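Local structure of SusD superfamily protein (Bacteroides fragilis NCTC 9343, 3NQP) at residues 285-290 / 303-308; 308-313 / 368-373. The protein probably binds sugars (glycans) at the outer membrane, as other members of the SusD family do. All coordinates share one frame; numbering follows the deposited sequence.

Contact 1: 285-290 / 303-308; sequences YNVGTG and FGDALD
The hydroxyl of Y285 meets the 303-308 loop at two points. OH donates to D305 OD1 at 2.7 Å, using the lone pair of that oxygen that faces away from OD2, and accepts from the backbone N of L307 at 2.9 Å. A phenol suits this place because one oxygen can both give and take, while the ring behind it packs against F303 and L307. The edge of F303 meets one face of that ring in a T-shaped stack, with planes at 89° and CE1 of F303 3.6 Å from CE1 of Y285. L307 lies at the edge of the ring, CG in its plane, with CD1 3.8 Å from CE1 of Y285. Y285 points its ring this way with CG between its own N and carbonyl carbon (chi1 51°). V287 CG2 rests against the carboxylate carbon of D305, 4.1 Å from CG.

Further out, A306 CB sits over one face of the F303 ring, off centre, and strand 338-344 packs against F303, A306 and L307. Backbone N-H groups hold both carboxylate oxygens of D305: I309 N donates to OD1, Q310 N to OD2. G304 has positive phi (57°), a conformation glycine adopts easily. In 285-290, OD1 of N286 receives the N of T289, an Asx motif. In 303-308, D305 to D308 form a type I beta turn, bound by Y285 from earlier in the same long connection of the SusD-family region.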
# COMPACT_ATOMS: atom_id res chain seq x y z
N TYR A 285 3.87 5.65 20.73
CA TYR A 285 3.52 6.47 21.85
C TYR A 285 4.74 7.39 22.15
O TYR A 285 5.88 7.15 21.68
CB TYR A 285 3.14 5.61 23.06
CG TYR A 285 4.21 4.59 23.34
CD1 TYR A 285 4.22 3.38 22.66
CD2 TYR A 285 5.24 4.85 24.23
CE1 TYR A 285 5.22 2.44 22.87
CE2 TYR A 285 6.26 3.88 24.46
CZ TYR A 285 6.24 2.70 23.76
OH TYR A 285 7.25 1.76 23.95
N ASN A 286 4.47 8.45 22.89
CA ASN A 286 5.44 9.45 23.27
C ASN A 286 5.87 9.19 24.72
O ASN A 286 5.15 9.54 25.64
CB ASN A 286 4.76 10.81 23.18
CG ASN A 286 5.72 11.99 23.26
OD1 ASN A 286 6.67 11.98 24.02
ND2 ASN A 286 5.44 13.03 22.47
N VAL A 287 7.06 8.67 24.93
CA VAL A 287 7.52 8.40 26.32
C VAL A 287 7.69 9.69 27.12
O VAL A 287 7.36 9.76 28.30
CB VAL A 287 8.79 7.59 26.32
CG1 VAL A 287 9.46 7.60 27.71
CG2 VAL A 287 8.46 6.16 25.92
N GLY A 288 8.15 10.74 26.46
CA GLY A 288 8.35 12.04 27.07
C GLY A 288 7.11 12.65 27.73
O GLY A 288 7.17 13.14 28.85
N THR A 289 6.00 12.65 27.01
CA THR A 289 4.84 13.44 27.42
C THR A 289 3.49 12.74 27.33
O THR A 289 2.48 13.28 27.75
CB THR A 289 4.77 14.72 26.56
OG1 THR A 289 4.56 14.38 25.18
CG2 THR A 289 6.07 15.57 26.70
N GLY A 290 3.46 11.54 26.78
CA GLY A 290 2.20 10.83 26.55
C GLY A 290 1.72 10.01 27.72
O GLY A 290 2.45 9.79 28.66
N PHE A 303 2.99 -0.21 31.50
CA PHE A 303 3.41 -0.22 30.09
C PHE A 303 4.83 0.35 29.89
O PHE A 303 5.67 -0.27 29.25
CB PHE A 303 2.36 0.57 29.28
CG PHE A 303 2.51 0.43 27.78
CD1 PHE A 303 3.45 1.15 27.11
CD2 PHE A 303 1.74 -0.48 27.09
CE1 PHE A 303 3.58 1.03 25.71
CE2 PHE A 303 1.88 -0.62 25.72
CZ PHE A 303 2.80 0.16 25.04
N GLY A 304 5.10 1.53 30.44
CA GLY A 304 6.44 2.10 30.35
C GLY A 304 6.86 2.22 28.88
O GLY A 304 6.08 2.66 28.03
N ASP A 305 8.10 1.86 28.57
CA ASP A 305 8.58 1.88 27.21
C ASP A 305 8.62 0.46 26.69
O ASP A 305 9.69 -0.07 26.34
CB ASP A 305 9.98 2.51 27.13
CG ASP A 305 10.49 2.59 25.71
OD1 ASP A 305 9.70 2.40 24.78
OD2 ASP A 305 11.66 2.91 25.51
N ALA A 306 7.44 -0.16 26.60
CA ALA A 306 7.32 -1.58 26.30
C ALA A 306 7.89 -1.96 24.93
O ALA A 306 8.35 -3.04 24.78
CB ALA A 306 5.85 -1.99 26.38
N LEU A 307 7.86 -1.05 23.94
CA LEU A 307 8.42 -1.31 22.60
C LEU A 307 9.90 -1.02 22.46
O LEU A 307 10.50 -1.38 21.46
CB LEU A 307 7.68 -0.54 21.53
CG LEU A 307 6.22 -0.98 21.36
CD1 LEU A 307 5.61 -0.25 20.16
CD2 LEU A 307 6.01 -2.50 21.24
N ASP A 308 10.51 -0.41 23.49
CA ASP A 308 11.89 0.05 23.38
C ASP A 308 12.04 1.03 22.21
O ASP A 308 12.79 0.81 21.24
CB ASP A 308 12.89 -1.11 23.29
CG ASP A 308 14.33 -0.67 23.63
OD1 ASP A 308 14.59 0.51 23.97
OD2 ASP A 308 15.21 -1.53 23.54

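Contact 2: 308-313 / 368-373; sequences DIQNTG and QGARVY. With EDO (1,2-ethanediol), chain I.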
# COMPACT_ATOMS: atom_id res chain seq x y z
N ASP A 308 10.51 -0.41 23.49
CA ASP A 308 11.89 0.05 23.38
C ASP A 308 12.04 1.03 22.21
O ASP A 308 12.79 0.81 21.24
CB ASP A 308 12.89 -1.11 23.29
CG ASP A 308 14.33 -0.67 23.63
OD1 ASP A 308 14.59 0.51 23.97
OD2 ASP A 308 15.21 -1.53 23.54
N ILE A 309 11.34 2.13 22.33
CA ILE A 309 11.46 3.20 21.36
C ILE A 309 11.99 4.49 22.01
O ILE A 309 12.17 5.48 21.32
CB ILE A 309 10.13 3.45 20.64
CG1 ILE A 309 9.10 3.92 21.63
CG2 ILE A 309 9.65 2.18 19.82
CD1 ILE A 309 7.79 4.58 21.05
N GLN A 310 12.31 4.46 23.31
CA GLN A 310 12.78 5.64 24.04
C GLN A 310 11.84 6.81 23.73
O GLN A 310 10.63 6.61 23.71
CB GLN A 310 14.22 5.95 23.69
CG GLN A 310 15.17 4.78 23.74
CD GLN A 310 15.28 4.07 22.44
OE1 GLN A 310 15.46 4.70 21.38
NE2 GLN A 310 15.14 2.72 22.47
N ASN A 311 12.37 8.02 23.51
CA ASN A 311 11.53 9.15 23.21
C ASN A 311 11.39 9.45 21.72
O ASN A 311 11.17 10.61 21.37
CB ASN A 311 11.96 10.43 23.94
CG ASN A 311 10.82 11.44 24.02
OD1 ASN A 311 9.63 11.06 24.03
ND2 ASN A 311 11.16 12.72 24.04
N THR A 312 11.45 8.43 20.88
CA THR A 312 11.45 8.62 19.45
C THR A 312 10.06 8.63 18.84
O THR A 312 9.93 8.86 17.62
CB THR A 312 12.30 7.51 18.74
OG1 THR A 312 11.68 6.23 18.95
CG2 THR A 312 13.72 7.46 19.27
N GLY A 313 9.03 8.36 19.65
CA GLY A 313 7.68 8.10 19.15
C GLY A 313 6.62 9.14 19.45
O GLY A 313 6.82 10.04 20.28
N GLN A 368 24.10 1.71 20.06
CA GLN A 368 24.05 2.81 21.02
C GLN A 368 22.73 2.89 21.79
O GLN A 368 22.52 3.82 22.56
CB GLN A 368 24.32 4.14 20.29
CG GLN A 368 25.73 4.24 19.66
CD GLN A 368 25.94 3.33 18.42
OE1 GLN A 368 25.06 3.18 17.55
NE2 GLN A 368 27.12 2.68 18.37
N GLY A 369 21.83 1.93 21.59
CA GLY A 369 20.56 1.94 22.34
C GLY A 369 19.49 2.87 21.77
O GLY A 369 18.47 3.11 22.41
N ALA A 370 19.69 3.38 20.55
CA ALA A 370 18.67 4.20 19.91
C ALA A 370 17.80 3.43 18.90
O ALA A 370 18.30 2.72 18.05
CB ALA A 370 19.31 5.42 19.22
N ARG A 371 16.49 3.63 19.01
CA ARG A 371 15.53 3.12 18.07
C ARG A 371 15.74 3.82 16.73
O ARG A 371 15.81 5.04 16.67
CB ARG A 371 14.11 3.37 18.60
CG ARG A 371 12.94 3.14 17.59
CD ARG A 371 12.85 1.70 17.11
NE ARG A 371 12.68 0.76 18.20
CZ ARG A 371 12.59 -0.55 18.02
NH1 ARG A 371 12.68 -1.06 16.80
NH2 ARG A 371 12.44 -1.35 19.06
N VAL A 372 15.90 3.03 15.67
CA VAL A 372 16.02 3.54 14.32
C VAL A 372 14.90 3.00 13.45
O VAL A 372 14.78 1.80 13.26
CB VAL A 372 17.40 3.16 13.71
CG1 VAL A 372 17.54 3.72 12.29
CG2 VAL A 372 18.58 3.70 14.56
N TYR A 373 14.06 3.87 12.92
CA TYR A 373 12.92 3.42 12.09
C TYR A 373 13.35 3.17 10.63
O TYR A 373 13.00 3.91 9.73
CB TYR A 373 11.77 4.42 12.15
CG TYR A 373 11.23 4.55 13.56
CD1 TYR A 373 10.43 3.56 14.12
CD2 TYR A 373 11.53 5.64 14.34
CE1 TYR A 373 9.93 3.68 15.43
CE2 TYR A 373 11.05 5.77 15.63
CZ TYR A 373 10.25 4.77 16.17
OH TYR A 373 9.76 4.90 17.45
C1 EDO I . 11.02 -3.81 16.57
O1 EDO I . 9.77 -4.42 17.03
C2 EDO I . 12.28 -4.61 16.93
O2 EDO I . 12.66 -4.36 18.30
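D308 O is gripped side-on by R371, whose NE and NH2 both donate to this one oxygen, at 3.0 and 3.1 Å. The oxygen lies close to the guanidinium plane, and the two nitrogens reach it from the same face of the carbonyl. The arginine gets there by a bent chain, with chi2 of 62° bringing CD round. Its NH1 is held by the O of I362, and NH2 also donates to O2 of a 1,2-ethanediol, probably from the crystallisation liquor.

Next, I309 packs in van der Waals contact against polar ends: CG2 lies 3.7 Å from NE of R371 and CB 3.5 Å from OH of Y373. Q310 takes the second place of a type II' beta turn from I309 to T312, where its phi is positive. Its amide lies almost parallel to the guanidinium. OE1 accepts from the backbone N of R371 at 2.8 Å, nearly straight at 165°, while NE2 donates to D308 OD1 from above the carboxylate plane. Glutamine suits the spot because its amide both accepts and donates, which fixes its rotation.

At T312, OG1 accepts from OH of Y373 at 2.8 Å and donates to the O of I309, which the N of T312 also reaches to close the turn. The threonine hydroxyl thus joins tyrosine and turn. R371 and Q310 each satisfy a backbone group of the other segment, whereas Y373 and T312 pair side chain to side chain; the positive guanidinium would be expected to polarise the carbonyl of D308.

Overall arrangement
Contacts 1 and 2 follow one another along the chain, share D308, and have centres about 10 Å apart. Both are partly buried and lie well away from the centre of the chain, about 27 and 25 Å from it. Contact 1 joins two parts of one long loop around an aromatic and aliphatic cluster, with a single hydroxyl at its tip bound by a carboxylate. Contact 2 instead ties that loop to the neighbourhood of strand 371-372, mostly through polar side chains reaching backbone groups. Several bonds stitch the contacts together, among them D305 OD2 with the N of Q310, which joins the successive turns, and N311 OD1 with the N of G288, which ties the second turn back to 285-290.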